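Local atomic coordinates of transcriptional activator TenA-1 (Sulfolobus solfataricus P2, PDB entry 2QZC), a protein that probably acts as a TenA-like thiaminase, an all-helical enzyme of thiamin breakdown or salvage with a heme oxygenase-like fold, despite its name. Residues 114-118 and 194-199; 55-59 and 130-134; 141-146 and 159-164; 11-15 and 189-193. All blocks are in the same frame, centred on the assembly; numbering follows the deposited sequence.

All four contacts join helices of one heme oxygenase-like bundle. Contacts 2 and 3 are buried, and both use helix 127-148 at points on opposite sides of the chain's centre. Contacts 1 and 4 are partly buried and share helix 186-208; contact 4 lies farthest out, its centre about 16 Å from that of the chain. Ser195 OG to Ala133 O, 2.6 Å, ties contact 1 to contact 2, while Phe192 CD2 of contact 4 packs 3.5 Å from Val132 O. Chemistry follows place: contact 1 carries direct hydrogen bonds beside a bound imidazole, contact 3 an aromatic cluster and a bridging water, and contacts 2 and 4 rest on apolar and aromatic packing.

Contact 1. Residues 114-118 and 194-199; sequences AYTRH and NSVRFE. With IMD (imidazole), chain C.
One wall of a ligand-holding pocket in the heme oxygenase-like helical bundle is built here, a position consistent with the active-site cavity of TenA enzymes. Two alpha-helical segments, 114-118 and 194-199, run nearly antiparallel at 155°, their axes 10.3 Å apart, with Tyr115 opposite Phe198 (CA to CA 6.0 Å). Phe198 (chi1 m) points toward the partner helix and packs on Ala114, Tyr115 and His118. Its CE1 meets Ala114 CB at 3.7 Å, and its ring face covers Tyr115 CA, 4.2 Å from the ring centroid. Phe198 CB in turn sits 3.5 Å from the Tyr115 ring centroid, so two reciprocal CH-pi contacts form while the two rings, planes at 20°, are slid apart. His118 (chi1 t) completes the aromatic cluster obliquely, CG to Phe198 CE2 3.6 Å. Two hydrogen bonds join the segments next to this apolar centre. His118 NE2 donates to Ser195 OG at 2.9 Å, and Ser195 OG also hydrogen-bonds Ala133 O on helix 127-148, so three helices are tied through one hydroxyl. On the pocket side the t rotamer of Tyr115 carries its hydroxyl across to Glu199, whose chi1 and chi2 are both m; Cys137 packs against both side chains. The imidazole, probably from the crystallisation liquor, is hydrogen-bonded to Asp48 as well as to Glu199. Glu199 OE2 accepts from both Tyr115 OH at 2.6 Å and imidazole N1 at 2.8 Å.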
# COMPACT_ATOMS: atom_id res chain seq x y z
N ALA A 114 -20.96 -5.90 7.20
CA ALA A 114 -21.38 -4.56 6.81
C ALA A 114 -20.27 -3.52 6.94
O ALA A 114 -20.09 -2.66 6.06
CB ALA A 114 -22.60 -4.13 7.69
N TYR A 115 -19.54 -3.59 8.04
CA TYR A 115 -18.49 -2.62 8.34
C TYR A 115 -17.37 -2.71 7.30
O TYR A 115 -16.90 -1.67 6.75
CB TYR A 115 -17.99 -2.83 9.75
CG TYR A 115 -17.10 -1.75 10.37
CD1 TYR A 115 -16.81 -0.53 9.75
CD2 TYR A 115 -16.66 -1.94 11.68
CE1 TYR A 115 -16.02 0.44 10.38
CE2 TYR A 115 -15.91 -0.95 12.32
CZ TYR A 115 -15.59 0.24 11.67
OH TYR A 115 -14.82 1.19 12.31
N THR A 116 -16.95 -3.94 7.03
CA THR A 116 -15.92 -4.10 5.99
C THR A 116 -16.41 -3.60 4.63
O THR A 116 -15.67 -2.95 3.91
CB THR A 116 -15.38 -5.53 5.93
OG1 THR A 116 -16.44 -6.42 5.57
CG2 THR A 116 -14.69 -5.94 7.23
N ARG A 117 -17.66 -3.91 4.25
CA ARG A 117 -18.18 -3.44 2.97
C ARG A 117 -18.31 -1.92 2.92
O ARG A 117 -18.15 -1.30 1.84
CB ARG A 117 -19.46 -4.19 2.55
CG ARG A 117 -19.19 -5.47 1.81
CD ARG A 117 -18.30 -6.45 2.53
NE ARG A 117 -18.10 -7.67 1.75
CZ ARG A 117 -17.18 -8.59 2.03
NH1 ARG A 117 -16.38 -8.48 3.07
NH2 ARG A 117 -17.12 -9.66 1.27
N HIS A 118 -18.58 -1.30 4.06
CA HIS A 118 -18.61 0.19 4.22
C HIS A 118 -17.23 0.78 3.87
O HIS A 118 -17.11 1.72 3.09
CB HIS A 118 -19.03 0.47 5.67
CG HIS A 118 -18.85 1.88 6.17
ND1 HIS A 118 -19.68 2.93 5.81
CD2 HIS A 118 -18.01 2.36 7.12
CE1 HIS A 118 -19.33 3.99 6.53
NE2 HIS A 118 -18.34 3.67 7.33
N ASN A 194 -21.35 6.81 10.93
CA ASN A 194 -21.64 5.41 10.56
C ASN A 194 -20.54 4.47 11.05
O ASN A 194 -20.84 3.40 11.61
CB ASN A 194 -21.94 5.19 9.08
CG ASN A 194 -23.37 5.50 8.71
OD1 ASN A 194 -24.22 5.71 9.60
ND2 ASN A 194 -23.67 5.52 7.40
N SER A 195 -19.27 4.86 10.87
CA SER A 195 -18.18 4.04 11.40
C SER A 195 -18.24 3.85 12.91
O SER A 195 -18.02 2.74 13.42
CB SER A 195 -16.83 4.57 10.96
OG SER A 195 -16.64 4.38 9.57
N VAL A 196 -18.58 4.93 13.63
CA VAL A 196 -18.73 4.82 15.09
C VAL A 196 -19.90 3.88 15.44
O VAL A 196 -19.79 3.03 16.33
CB VAL A 196 -18.89 6.21 15.77
CG1 VAL A 196 -19.18 6.04 17.28
CG2 VAL A 196 -17.65 7.06 15.52
N ARG A 197 -21.02 3.97 14.71
CA ARG A 197 -22.13 3.03 14.94
C ARG A 197 -21.67 1.59 14.70
O ARG A 197 -22.04 0.69 15.45
CB ARG A 197 -23.32 3.32 14.06
CG ARG A 197 -24.03 4.65 14.37
CD ARG A 197 -25.29 4.79 13.52
NE ARG A 197 -25.92 6.11 13.71
CZ ARG A 197 -26.70 6.45 14.72
NH1 ARG A 197 -26.97 5.62 15.71
NH2 ARG A 197 -27.20 7.69 14.73
N PHE A 198 -20.85 1.37 13.67
CA PHE A 198 -20.38 0.02 13.40
C PHE A 198 -19.44 -0.48 14.51
O PHE A 198 -19.43 -1.68 14.82
CB PHE A 198 -19.69 -0.09 12.04
CG PHE A 198 -20.61 -0.00 10.87
CD1 PHE A 198 -21.60 -0.96 10.73
CD2 PHE A 198 -20.37 0.85 9.80
CE1 PHE A 198 -22.46 -0.95 9.61
CE2 PHE A 198 -21.20 0.90 8.73
CZ PHE A 198 -22.25 0.00 8.60
N GLU A 199 -18.61 0.40 15.07
CA GLU A 199 -17.73 0.01 16.19
C GLU A 199 -18.54 -0.44 17.39
O GLU A 199 -18.27 -1.48 18.02
CB GLU A 199 -16.82 1.17 16.57
CG GLU A 199 -15.71 1.44 15.57
CD GLU A 199 -14.66 0.35 15.53
OE1 GLU A 199 -14.59 -0.50 16.46
OE2 GLU A 199 -13.88 0.33 14.55
N1 IMD C . -12.69 -2.20 14.60
C2 IMD C . -11.48 -2.67 14.80
N3 IMD C . -11.55 -3.98 14.73
C4 IMD C . -12.81 -4.34 14.45
C5 IMD C . -13.55 -3.19 14.36

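Contact 2. Residues 55-59 and 130-134; sequences MLRAL and FLVAW
A selenium atom at the rim of an indole sets this contact apart: Met55, present as selenomethionine, its CA-to-CB bond sideways and its rotamer t, t, p, brings SE to 3.5 Å from Trp134 NE1 and 4.6 Å from the centroid of the five-membered ring of Trp134, almost in the ring plane. This is a Met-aromatic contact at the edge, and Trp134 NE1 is buried without a hydrogen-bonding partner in the model. Both segments are alpha-helical, 55-59 and 130-134, and run nearly antiparallel at 155° with their axes 11.5 Å apart. Met55 is paired with Trp134 (CA to CA 8.2 Å) and Leu59 with Phe130 (7.8 Å), a wide spacing filled by large side chains. Within the heme oxygenase-like bundle they join helix 38-63 to helix 127-148 in the buried interior. Phe130 and Trp134, one turn apart and both chi1 t, point toward the other helix. Phe130 CE1 packs on Ala58 CB at 3.7 Å, and Phe130 CZ reaches Leu59 CA at the same distance. Leu59 (chi1 t, chi2 p) sends CD1 to both aromatics: 3.9 Å from Phe130 CE2, 3.8 Å from Trp134 CH2, and 4.1 Å from the centroid of the six-membered ring of Trp134, over its face as a CH-pi contact. Trp134 also packs on Ile74 and Ile175. From segment 55-59 Arg57 NH1 hydrogen-bonds Ser64 O and Gly66 O of the second subunit.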
# COMPACT_ATOMS: atom_id res chain seq x y z
N MSE A 55 -9.73 -4.21 6.01
CA MSE A 55 -9.33 -2.80 6.29
C MSE A 55 -8.04 -2.45 5.54
O MSE A 55 -7.93 -1.38 4.94
CB MSE A 55 -9.14 -2.63 7.79
CG MSE A 55 -8.87 -1.26 8.24
SE MSE A 55 -7.95 -1.23 10.00
CE MSE A 55 -6.18 -1.72 9.40
N LEU A 56 -7.08 -3.36 5.56
CA LEU A 56 -5.81 -3.13 4.85
C LEU A 56 -6.04 -3.09 3.35
O LEU A 56 -5.47 -2.23 2.63
CB LEU A 56 -4.79 -4.20 5.20
CG LEU A 56 -4.23 -4.17 6.60
CD1 LEU A 56 -3.44 -5.42 6.90
CD2 LEU A 56 -3.36 -2.96 6.81
N ARG A 57 -6.87 -4.02 2.83
CA ARG A 57 -7.17 -3.98 1.39
C ARG A 57 -7.83 -2.67 0.98
O ARG A 57 -7.50 -2.05 -0.06
CB ARG A 57 -7.97 -5.20 0.98
CG ARG A 57 -7.17 -6.50 1.11
CD ARG A 57 -8.07 -7.67 0.71
NE ARG A 57 -7.42 -8.98 0.87
CZ ARG A 57 -6.57 -9.52 -0.01
NH1 ARG A 57 -6.25 -8.89 -1.10
NH2 ARG A 57 -6.04 -10.72 0.21
N ALA A 58 -8.78 -2.22 1.79
CA ALA A 58 -9.46 -0.94 1.54
C ALA A 58 -8.48 0.24 1.61
O ALA A 58 -8.50 1.11 0.74
CB ALA A 58 -10.62 -0.78 2.56
N LEU A 59 -7.59 0.22 2.59
CA LEU A 59 -6.52 1.25 2.68
C LEU A 59 -5.68 1.30 1.41
O LEU A 59 -5.38 2.38 0.89
CB LEU A 59 -5.59 1.01 3.87
CG LEU A 59 -4.33 1.88 4.02
CD1 LEU A 59 -4.73 3.34 4.10
CD2 LEU A 59 -3.53 1.39 5.22
N PHE A 130 -12.75 7.68 2.48
CA PHE A 130 -12.19 6.52 3.16
C PHE A 130 -11.48 6.92 4.45
O PHE A 130 -11.65 6.29 5.50
CB PHE A 130 -11.23 5.72 2.27
CG PHE A 130 -10.47 4.67 3.04
CD1 PHE A 130 -11.10 3.49 3.42
CD2 PHE A 130 -9.17 4.93 3.56
CE1 PHE A 130 -10.43 2.55 4.19
CE2 PHE A 130 -8.54 3.99 4.35
CZ PHE A 130 -9.17 2.82 4.66
N LEU A 131 -10.64 7.95 4.38
CA LEU A 131 -9.87 8.41 5.55
C LEU A 131 -10.77 8.76 6.72
O LEU A 131 -10.51 8.35 7.84
CB LEU A 131 -8.95 9.58 5.11
CG LEU A 131 -8.05 10.17 6.15
CD1 LEU A 131 -7.11 9.15 6.80
CD2 LEU A 131 -7.29 11.33 5.46
N VAL A 132 -11.86 9.48 6.44
CA VAL A 132 -12.82 9.81 7.48
C VAL A 132 -13.48 8.51 8.00
O VAL A 132 -13.63 8.35 9.23
CB VAL A 132 -13.83 10.87 7.02
CG1 VAL A 132 -14.96 11.06 8.00
CG2 VAL A 132 -13.08 12.20 6.77
N ALA A 133 -13.85 7.59 7.10
CA ALA A 133 -14.47 6.33 7.52
C ALA A 133 -13.57 5.46 8.37
O ALA A 133 -14.05 4.68 9.18
CB ALA A 133 -14.94 5.55 6.29
N TRP A 134 -12.27 5.55 8.14
CA TRP A 134 -11.24 4.75 8.80
C TRP A 134 -10.78 5.31 10.14
O TRP A 134 -10.28 4.58 10.99
CB TRP A 134 -10.04 4.70 7.83
CG TRP A 134 -8.92 3.80 8.17
CD1 TRP A 134 -8.99 2.56 8.71
CD2 TRP A 134 -7.52 4.08 7.97
NE1 TRP A 134 -7.72 2.02 8.82
CE2 TRP A 134 -6.80 2.92 8.38
CE3 TRP A 134 -6.82 5.17 7.46
CZ2 TRP A 134 -5.37 2.86 8.35
CZ3 TRP A 134 -5.41 5.10 7.40
CH2 TRP A 134 -4.73 3.96 7.83

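Contact 3. Residues 141-146 and 159-164; sequences YSIVGD and WASFYA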
# COMPACT_ATOMS: atom_id res chain seq x y z
N TYR A 141 -9.11 3.10 18.79
CA TYR A 141 -8.31 2.05 19.42
C TYR A 141 -7.08 2.60 20.17
O TYR A 141 -6.65 2.00 21.16
CB TYR A 141 -7.93 0.95 18.42
CG TYR A 141 -8.96 -0.16 18.28
CD1 TYR A 141 -10.33 0.12 18.11
CD2 TYR A 141 -8.59 -1.47 18.34
CE1 TYR A 141 -11.28 -0.90 17.95
CE2 TYR A 141 -9.52 -2.49 18.16
CZ TYR A 141 -10.86 -2.22 18.03
OH TYR A 141 -11.75 -3.26 17.87
N SER A 142 -6.56 3.73 19.73
CA SER A 142 -5.46 4.40 20.47
C SER A 142 -5.93 4.76 21.88
O SER A 142 -5.24 4.48 22.89
CB SER A 142 -5.01 5.64 19.71
OG SER A 142 -3.83 6.17 20.33
N ILE A 143 -7.14 5.34 21.97
CA ILE A 143 -7.78 5.76 23.23
C ILE A 143 -8.07 4.55 24.12
O ILE A 143 -7.84 4.55 25.34
CB ILE A 143 -9.11 6.55 22.94
CG1 ILE A 143 -8.74 7.94 22.42
CG2 ILE A 143 -10.03 6.69 24.18
CD1 ILE A 143 -9.92 8.72 21.95
N VAL A 144 -8.64 3.54 23.51
CA VAL A 144 -9.01 2.33 24.23
C VAL A 144 -7.78 1.61 24.77
O VAL A 144 -7.80 1.13 25.91
CB VAL A 144 -9.88 1.41 23.35
CG1 VAL A 144 -10.11 0.02 23.99
CG2 VAL A 144 -11.21 2.11 23.00
N GLY A 145 -6.74 1.52 23.96
CA GLY A 145 -5.50 0.89 24.41
C GLY A 145 -4.90 1.61 25.61
O GLY A 145 -4.46 0.94 26.56
N ASP A 146 -4.92 2.94 25.61
CA ASP A 146 -4.41 3.71 26.78
C ASP A 146 -5.19 3.41 28.06
O ASP A 146 -4.62 3.50 29.17
CB ASP A 146 -4.46 5.21 26.53
CG ASP A 146 -3.52 5.67 25.44
OD1 ASP A 146 -2.59 4.94 25.03
OD2 ASP A 146 -3.75 6.81 24.99
N TRP A 159 -3.03 -7.33 24.79
CA TRP A 159 -3.75 -6.77 23.64
C TRP A 159 -3.59 -5.26 23.60
O TRP A 159 -3.25 -4.69 22.56
CB TRP A 159 -5.23 -7.15 23.74
CG TRP A 159 -6.12 -6.51 22.69
CD1 TRP A 159 -6.39 -6.99 21.43
CD2 TRP A 159 -6.88 -5.32 22.84
NE1 TRP A 159 -7.22 -6.13 20.78
CE2 TRP A 159 -7.55 -5.10 21.60
CE3 TRP A 159 -7.02 -4.38 23.86
CZ2 TRP A 159 -8.37 -3.99 21.39
CZ3 TRP A 159 -7.80 -3.27 23.65
CH2 TRP A 159 -8.49 -3.09 22.41
N ALA A 160 -3.83 -4.61 24.74
CA ALA A 160 -3.76 -3.16 24.84
C ALA A 160 -2.38 -2.59 24.59
O ALA A 160 -2.26 -1.48 24.04
CB ALA A 160 -4.30 -2.65 26.19
N SER A 161 -1.33 -3.35 24.91
CA SER A 161 0.04 -2.85 24.79
C SER A 161 0.39 -2.49 23.36
O SER A 161 1.16 -1.55 23.15
CB SER A 161 1.06 -3.84 25.36
OG SER A 161 1.14 -5.00 24.55
N PHE A 162 -0.19 -3.19 22.37
CA PHE A 162 0.05 -2.80 20.99
C PHE A 162 -0.52 -1.39 20.69
O PHE A 162 0.18 -0.52 20.15
CB PHE A 162 -0.49 -3.81 20.02
CG PHE A 162 -0.40 -3.33 18.60
CD1 PHE A 162 0.85 -2.96 18.06
CD2 PHE A 162 -1.54 -3.18 17.82
CE1 PHE A 162 0.95 -2.47 16.75
CE2 PHE A 162 -1.45 -2.71 16.51
CZ PHE A 162 -0.20 -2.35 15.97
N TYR A 163 -1.77 -1.17 21.07
CA TYR A 163 -2.44 0.10 20.81
C TYR A 163 -1.94 1.26 21.65
O TYR A 163 -2.11 2.41 21.25
CB TYR A 163 -3.97 -0.09 20.91
CG TYR A 163 -4.44 -1.15 19.95
CD1 TYR A 163 -4.44 -0.90 18.60
CD2 TYR A 163 -4.86 -2.40 20.36
CE1 TYR A 163 -4.82 -1.86 17.69
CE2 TYR A 163 -5.26 -3.36 19.44
CZ TYR A 163 -5.25 -3.08 18.10
OH TYR A 163 -5.66 -4.03 17.18
N ALA A 164 -1.36 0.95 22.82
CA ALA A 164 -0.74 1.94 23.71
C ALA A 164 0.72 2.26 23.32
O ALA A 164 1.30 3.20 23.87
CB ALA A 164 -0.80 1.43 25.19
O HOH W 1 0.06 4.93 25.86
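Tyr141 turns the edge of its ring onto the face of Tyr163 in a T-shaped pair, centroids 5.2 Å apart and planes at 80°, with Tyr141 CD2 3.7 Å from Tyr163 CZ. Trp159 CZ2 approaches Tyr141 CE2 obliquely at 3.7 Å, completing an aromatic cluster, and Trp159 CH2 packs on Val144 CG1 at 3.8 Å. The backbones come very close at Gly145, with Gly145 CA 4.4 Å from Ala160 CA. Any CB on Gly145 would clash with Tyr163 CB, so the glycine permits the 7.5 Å axis separation, with the segments inclined at 126°. The contact folds helix 154-164 back on helix 127-148, its chain predecessor in the heme oxygenase-like bundle. Tyr141 OH is hydrogen-bonded to Tyr44, and a bound imidazole lies close to the Tyr141 side chain. At the exposed end a water donates to Asp146 OD1 (2.8 Å) and Ala164 O (2.9 Å); Lys169 forms a salt bridge with Asp146 and also hydrogen-bonds Ser142 OG and Tyr163 O.

Contact 4. Residues 11-15 and 189-193; sequences LINGV and LNIFI
Leu11 opens the contact from helix 6-14, its side chain (chi1 m) directed toward the helical segment 189-193. Its CB sits squarely over the face of Phe192, 3.6 Å from the ring centroid in a CH-pi contact, and its CD2 lies 4.0 Å from Leu189 CD1. Ile12 points away and grazes the ring, CG1 to Phe192 CZ 4.2 Å. Gly14 offers bare backbone: its CA is 4.0 Å from Leu189 CD1, where a CB would clash. Val15 wedges CG1 against the edge of Phe192, 3.5 Å from CD1, and against Ile193 CG1 at 3.6 Å. The segments run in the same general direction, CA to CA 6.1 Å for Leu11 with Leu189 and 5.8 Å for Val15 with Ile193. Phe192 (chi1 t) continues past this contact to Val132, Pro136 and Trp19, so the ring links helix 6-14 to helices 127-148 and 18-23. With apolar side chains meeting one another and bare backbone at Gly14, the association rests on shape and hydrophobic burial rather than on directional polar bonds.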
# COMPACT_ATOMS: atom_id res chain seq x y z
N LEU A 11 -14.92 16.06 14.52
CA LEU A 11 -15.63 14.84 14.13
C LEU A 11 -16.13 14.15 15.40
O LEU A 11 -17.29 13.77 15.46
CB LEU A 11 -14.74 13.92 13.30
CG LEU A 11 -14.49 14.40 11.87
CD1 LEU A 11 -13.24 13.75 11.23
CD2 LEU A 11 -15.71 14.18 10.97
N ILE A 12 -15.27 13.98 16.41
CA ILE A 12 -15.68 13.37 17.67
C ILE A 12 -16.84 14.15 18.31
O ILE A 12 -17.84 13.57 18.72
CB ILE A 12 -14.49 13.19 18.63
CG1 ILE A 12 -13.53 12.13 18.09
CG2 ILE A 12 -14.98 12.84 20.02
CD1 ILE A 12 -12.18 12.06 18.84
N ASN A 13 -16.72 15.49 18.39
CA ASN A 13 -17.81 16.26 19.00
C ASN A 13 -19.10 16.12 18.19
O ASN A 13 -20.20 16.05 18.77
CB ASN A 13 -17.38 17.73 19.24
CG ASN A 13 -16.30 17.86 20.33
OD1 ASN A 13 -16.22 17.04 21.23
ND2 ASN A 13 -15.49 18.92 20.24
N GLY A 14 -18.98 16.00 16.88
CA GLY A 14 -20.13 15.81 16.02
C GLY A 14 -20.91 14.52 16.15
O GLY A 14 -22.08 14.46 15.72
N VAL A 15 -20.32 13.49 16.75
CA VAL A 15 -21.07 12.24 16.98
C VAL A 15 -21.81 12.24 18.32
O VAL A 15 -22.51 11.26 18.64
CB VAL A 15 -20.18 10.96 16.84
CG1 VAL A 15 -19.36 11.00 15.55
CG2 VAL A 15 -19.24 10.74 18.01
N LEU A 189 -18.92 14.01 8.03
CA LEU A 189 -19.27 13.70 9.41
C LEU A 189 -20.23 12.50 9.47
O LEU A 189 -20.10 11.65 10.36
CB LEU A 189 -19.90 14.93 10.10
CG LEU A 189 -20.48 14.72 11.49
CD1 LEU A 189 -19.43 14.18 12.47
CD2 LEU A 189 -21.10 16.07 11.98
N ASN A 190 -21.17 12.43 8.54
CA ASN A 190 -22.14 11.32 8.52
C ASN A 190 -21.48 9.97 8.25
O ASN A 190 -21.89 8.96 8.83
CB ASN A 190 -23.27 11.63 7.55
CG ASN A 190 -24.23 12.68 8.11
OD1 ASN A 190 -24.29 12.89 9.32
ND2 ASN A 190 -25.01 13.29 7.22
N ILE A 191 -20.41 9.97 7.45
CA ILE A 191 -19.61 8.75 7.22
C ILE A 191 -18.93 8.33 8.53
O ILE A 191 -18.93 7.15 8.92
CB ILE A 191 -18.57 8.96 6.09
CG1 ILE A 191 -19.28 9.14 4.76
CG2 ILE A 191 -17.58 7.77 5.98
CD1 ILE A 191 -18.39 9.66 3.61
N PHE A 192 -18.29 9.29 9.22
CA PHE A 192 -17.62 9.08 10.49
C PHE A 192 -18.62 8.52 11.51
O PHE A 192 -18.33 7.56 12.24
CB PHE A 192 -17.03 10.42 10.97
CG PHE A 192 -16.12 10.34 12.17
CD1 PHE A 192 -16.64 10.47 13.45
CD2 PHE A 192 -14.73 10.24 12.02
CE1 PHE A 192 -15.81 10.46 14.57
CE2 PHE A 192 -13.89 10.25 13.12
CZ PHE A 192 -14.45 10.35 14.40
N ILE A 193 -19.81 9.12 11.57
CA ILE A 193 -20.87 8.64 12.50
C ILE A 193 -21.22 7.16 12.21
O ILE A 193 -21.29 6.36 13.14
CB ILE A 193 -22.16 9.50 12.41
CG1 ILE A 193 -21.90 10.91 12.99
CG2 ILE A 193 -23.35 8.81 13.10
CD1 ILE A 193 -22.99 11.94 12.68